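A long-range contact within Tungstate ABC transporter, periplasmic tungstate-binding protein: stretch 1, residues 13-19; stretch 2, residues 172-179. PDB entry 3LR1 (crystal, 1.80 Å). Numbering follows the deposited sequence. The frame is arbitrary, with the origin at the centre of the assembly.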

ATOM      1  N   THR A  13       5.352  -5.144  -1.632  1.00 26.19           N
ATOM      2  CA  THR A  13       4.817  -6.487  -1.508  1.00 27.23           C
ATOM      3  C   THR A  13       3.351  -6.440  -1.138  1.00 27.80           C
ATOM      4  O   THR A  13       2.551  -7.247  -1.597  1.00 28.24           O
ATOM      5  N   SER A  14       3.019  -5.507  -0.265  1.00 27.68           N
ATOM      6  CA  SER A  14       1.649  -5.205   0.122  1.00 28.13           C
ATOM      7  C   SER A  14       0.710  -4.875  -1.113  1.00 27.64           C
ATOM      8  O   SER A  14      -0.380  -5.434  -1.278  1.00 26.88           O
ATOM      9  N   THR A  15       1.164  -4.045  -2.035  1.00 26.49           N
ATOM     10  CA  THR A  15       0.411  -3.753  -3.278  1.00 26.25           C
ATOM     11  C   THR A  15       0.308  -5.019  -4.223  1.00 25.40           C
ATOM     12  O   THR A  15      -0.683  -5.293  -4.883  1.00 25.09           O
ATOM     13  N   GLN A  16       1.340  -5.853  -4.245  1.00 23.89           N
ATOM     14  CA  GLN A  16       1.256  -7.061  -5.055  1.00 23.74           C
ATOM     15  C   GLN A  16       0.170  -7.974  -4.507  1.00 23.30           C
ATOM     16  O   GLN A  16      -0.593  -8.592  -5.263  1.00 23.02           O
ATOM     17  N   ASP A  17       0.117  -8.069  -3.169  1.00 24.44           N
ATOM     18  CA  ASP A  17      -0.826  -8.999  -2.491  1.00 24.89           C
ATOM     19  C   ASP A  17      -2.279  -8.668  -2.823  1.00 24.68           C
ATOM     20  O   ASP A  17      -3.138  -9.537  -2.906  1.00 25.65           O
ATOM     21  N   SER A  18      -2.571  -7.401  -3.035  1.00 24.15           N
ATOM     22  CA  SER A  18      -3.924  -7.025  -3.313  1.00 23.89           C
ATOM     23  C   SER A  18      -4.419  -7.651  -4.590  1.00 23.56           C
ATOM     24  O   SER A  18      -5.614  -7.873  -4.726  1.00 23.15           O
ATOM     25  N   GLY A  19      -3.518  -7.970  -5.533  1.00 22.61           N
ATOM     26  CA  GLY A  19      -3.974  -8.597  -6.817  1.00 20.66           C
ATOM     27  C   GLY A  19      -4.422  -7.636  -7.929  1.00 19.66           C
ATOM     28  O   GLY A  19      -4.750  -8.053  -9.073  1.00 20.06           O
ATOM     29  N   ARG A 172      -7.551  -2.761   2.722  1.00 18.01           N
ATOM     30  CA  ARG A 172      -8.584  -3.751   2.444  1.00 17.47           C
ATOM     31  C   ARG A 172      -8.107  -4.677   1.385  1.00 18.64           C
ATOM     32  O   ARG A 172      -8.435  -5.872   1.390  1.00 19.53           O
ATOM     33  N   GLY A 173      -7.316  -4.150   0.458  1.00 18.38           N
ATOM     34  CA  GLY A 173      -6.881  -4.982  -0.662  1.00 18.62           C
ATOM     35  C   GLY A 173      -6.131  -6.205  -0.181  1.00 17.67           C
ATOM     36  O   GLY A 173      -6.423  -7.337  -0.579  1.00 19.23           O
ATOM     37  N   THR A 174      -5.137  -6.007   0.668  1.00 18.73           N
ATOM     38  CA  THR A 174      -4.364  -7.128   1.195  1.00 18.77           C
ATOM     39  C   THR A 174      -5.232  -8.097   2.052  1.00 18.86           C
ATOM     40  O   THR A 174      -5.164  -9.302   1.964  1.00 19.15           O
ATOM     41  N   TYR A 175      -6.034  -7.538   2.935  1.00 18.63           N
ATOM     42  CA  TYR A 175      -6.993  -8.333   3.684  1.00 17.94           C
ATOM     43  C   TYR A 175      -7.901  -9.224   2.792  1.00 17.70           C
ATOM     44  O   TYR A 175      -8.058 -10.422   3.068  1.00 18.63           O
ATOM     45  N   ASN A 176      -8.550  -8.615   1.777  1.00 19.03           N
ATOM     46  CA  ASN A 176      -9.439  -9.312   0.850  1.00 19.73           C
ATOM     47  C   ASN A 176      -8.673 -10.468   0.240  1.00 19.90           C
ATOM     48  O   ASN A 176      -9.224 -11.525   0.056  1.00 19.65           O
ATOM     49  N   ALA A 177      -7.394 -10.270  -0.080  1.00 20.68           N
ATOM     50  CA  ALA A 177      -6.583 -11.346  -0.670  1.00 22.36           C
ATOM     51  C   ALA A 177      -6.241 -12.446   0.347  1.00 22.54           C
ATOM     52  O   ALA A 177      -6.083 -13.608  -0.025  1.00 23.15           O
ATOM     53  N   PHE A 178      -6.145 -12.090   1.632  1.00 22.36           N
ATOM     54  CA  PHE A 178      -5.807 -13.074   2.704  1.00 21.65           C
ATOM     55  C   PHE A 178      -7.063 -13.743   3.356  1.00 21.11           C
ATOM     56  O   PHE A 178      -6.960 -14.789   3.998  1.00 21.12           O
ATOM     57  N   LYS A 179      -8.234 -13.116   3.184  1.00 21.64           N
ATOM     58  CA  LYS A 179      -9.421 -13.429   3.943  1.00 22.10           C
ATOM     59  C   LYS A 179      -9.664 -14.905   3.850  1.00 22.27           C
ATOM     60  O   LYS A 179      -9.702 -15.435   2.743  1.00 22.30           O
TER

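Two helices from distant parts of one chain pack here without a single direct hydrogen bond between them, and their backbones come closest at a residue with no side chain. The CA atoms of Ser18 and Gly173 lie 4.5 Å apart, and Ser18 CA sits 3.7 Å from Gly173 O. A CB built on Gly173 would point toward the other helix and fall 2.9 Å from Ser18 OG, a clash with that hydroxyl where it now lies, so glycine suits this close approach. The helix axes approach to 7.8 Å and cross at 53°, and the contact buries a modest 242 Å² in all.

The rule around the glycine is small residues at the crossing. Ser18 points sideways with chi1 t, Ser18 CB 4.2 Å from Thr174 N, while its hydroxyl is hydrogen-bonded elsewhere in the structure. One water bridges the helices at this point, donating to both carbonyls, its oxygen 2.7 Å from Ser18 O and 2.8 Å from Gly173 O. It links two carbonyl oxygens, both acceptors, that could not bond to each other, and it is the polar link that the direct contacts lack.

One turn on from Gly173, Ala177 points its CB toward the first helix, and Ala177 CB meets Asp17 O at 2.9 Å, a very short approach for a methyl group and a carbonyl oxygen. This is tight packing against backbone, with Ser18 CA next to it at 4.5 Å from the same Ala177 CB.

Asp17 is the residue of the first helix whose side chain points toward the second helix, and it has the largest covered area of any residue here, 60 Å². With chi1 m, it lays Asp17 CB 4.0 Å from Thr174 CG2, so the aliphatic base of an acidic residue packs on a methyl. Its carboxylate continues to the Phe178 ring, which it meets obliquely, Asp17 OD2 3.9 Å from Phe178 CE1; no partner on the other helix neutralises the charge. Phe178 leaves its backbone sideways, but the end of the ring comes nearer, with chi1 at -93°, between the usual wells.

Thr174, also sideways and in the m rotamer, serves both Asp17 and Ser14. Thr174 OG1 lies 3.4 Å from Ser14 O, a contact rather than a hydrogen bond, and that hydroxyl is hydrogen-bonded to a residue bordering one of the two stretches. Ser14, chi1 m, adds a looser touch, Ser14 CB to Thr174 OG1 at 4.3 Å. Thr15 points away and takes no part in the contact.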

ATOM      1  CB  THR A  13       5.544  -7.263  -0.417  1.00 29.09           C
ATOM      2  OG1 THR A  13       6.937  -7.437  -0.790  1.00 34.82           O
ATOM      3  CG2 THR A  13       4.877  -8.571  -0.294  1.00 31.11           C
ATOM      4  CB  SER A  14       1.710  -4.125   1.281  1.00 29.18           C
ATOM      5  OG  SER A  14       2.804  -4.408   2.300  1.00 28.50           O
ATOM      6  CB  THR A  15       1.111  -2.538  -3.919  1.00 27.13           C
ATOM      7  OG1 THR A  15       1.226  -1.506  -2.892  1.00 28.26           O
ATOM      8  CG2 THR A  15       0.382  -2.009  -5.136  1.00 27.91           C
ATOM      9  CB  GLN A  16       2.624  -7.750  -5.044  1.00 22.80           C
ATOM     10  CG  GLN A  16       2.766  -8.930  -5.930  1.00 25.52           C
ATOM     11  CD  GLN A  16       4.113  -9.544  -5.736  1.00 26.23           C
ATOM     12  OE1 GLN A  16       4.588  -9.740  -4.592  1.00 24.46           O
ATOM     13  NE2 GLN A  16       4.739  -9.871  -6.831  1.00 27.30           N
ATOM     14  CB  ASP A  17      -0.625  -9.002  -0.937  1.00 25.07           C
ATOM     15  CG  ASP A  17       0.623  -9.767  -0.492  1.00 27.29           C
ATOM     16  OD1 ASP A  17       1.160 -10.571  -1.337  1.00 26.60           O
ATOM     17  OD2 ASP A  17       1.047  -9.556   0.705  1.00 27.52           O
ATOM     18  CB  SER A  18      -4.017  -5.518  -3.325  1.00 24.93           C
ATOM     19  OG  SER A  18      -5.043  -5.143  -4.154  1.00 33.24           O
ATOM     20  CB  ARG A 172      -9.828  -3.059   1.968  1.00 19.44           C
ATOM     21  CG  ARG A 172     -11.016  -3.946   1.838  1.00 21.09           C
ATOM     22  CD  ARG A 172     -12.127  -3.156   1.051  1.00 22.86           C
ATOM     23  NE  ARG A 172     -12.612  -1.993   1.804  1.00 22.96           N
ATOM     24  CZ  ARG A 172     -13.589  -2.044   2.715  1.00 24.40           C
ATOM     25  NH1 ARG A 172     -14.229  -3.196   2.990  1.00 25.87           N
ATOM     26  NH2 ARG A 172     -13.977  -0.941   3.326  1.00 21.61           N
ATOM     27  CB  THR A 174      -3.178  -6.674   2.105  1.00 19.66           C
ATOM     28  OG1 THR A 174      -2.338  -5.667   1.482  1.00 20.27           O
ATOM     29  CG2 THR A 174      -2.324  -7.915   2.491  1.00 18.46           C
ATOM     30  CB  TYR A 175      -7.833  -7.418   4.542  1.00 16.31           C
ATOM     31  CG  TYR A 175      -8.931  -8.255   5.241  1.00 16.59           C
ATOM     32  CD1 TYR A 175      -8.631  -9.104   6.267  1.00 14.25           C
ATOM     33  CD2 TYR A 175     -10.213  -8.274   4.754  1.00 16.23           C
ATOM     34  CE1 TYR A 175      -9.592  -9.879   6.844  1.00 15.45           C
ATOM     35  CE2 TYR A 175     -11.164  -9.064   5.301  1.00 17.63           C
ATOM     36  CZ  TYR A 175     -10.862  -9.846   6.343  1.00 16.78           C
ATOM     37  OH  TYR A 175     -11.839 -10.612   6.884  1.00 23.80           O
ATOM     38  CB  ASN A 176      -9.949  -8.408  -0.268  1.00 20.33           C
ATOM     39  CG  ASN A 176     -11.069  -7.469   0.144  1.00 24.37           C
ATOM     40  OD1 ASN A 176     -11.690  -7.599   1.224  1.00 26.68           O
ATOM     41  ND2 ASN A 176     -11.389  -6.521  -0.775  1.00 29.78           N
ATOM     42  CB  ALA A 177      -5.280 -10.781  -1.326  1.00 22.91           C
ATOM     43  CB  PHE A 178      -5.078 -12.329   3.842  1.00 21.63           C
ATOM     44  CG  PHE A 178      -3.591 -12.333   3.738  1.00 23.19           C
ATOM     45  CD1 PHE A 178      -2.960 -11.835   2.624  1.00 23.49           C
ATOM     46  CD2 PHE A 178      -2.820 -12.812   4.794  1.00 23.40           C
ATOM     47  CE1 PHE A 178      -1.564 -11.870   2.535  1.00 25.16           C
ATOM     48  CE2 PHE A 178      -1.453 -12.820   4.710  1.00 25.70           C
ATOM     49  CZ  PHE A 178      -0.833 -12.322   3.595  1.00 24.19           C
ATOM     50  CB  LYS A 179     -10.642 -12.698   3.371  1.00 22.06           C
ATOM     51  CG  LYS A 179     -11.980 -13.047   4.004  1.00 23.10           C
ATOM     52  CD  LYS A 179     -13.055 -12.069   3.533  1.00 27.04           C
ATOM     53  CE  LYS A 179     -14.509 -12.621   3.692  1.00 27.87           C
ATOM     54  NZ  LYS A 179     -15.602 -11.602   3.283  1.00 27.21           N
TER
HETATM   55  O   HOH W   1      -7.645  -7.970  -3.018  1.00 20.66           O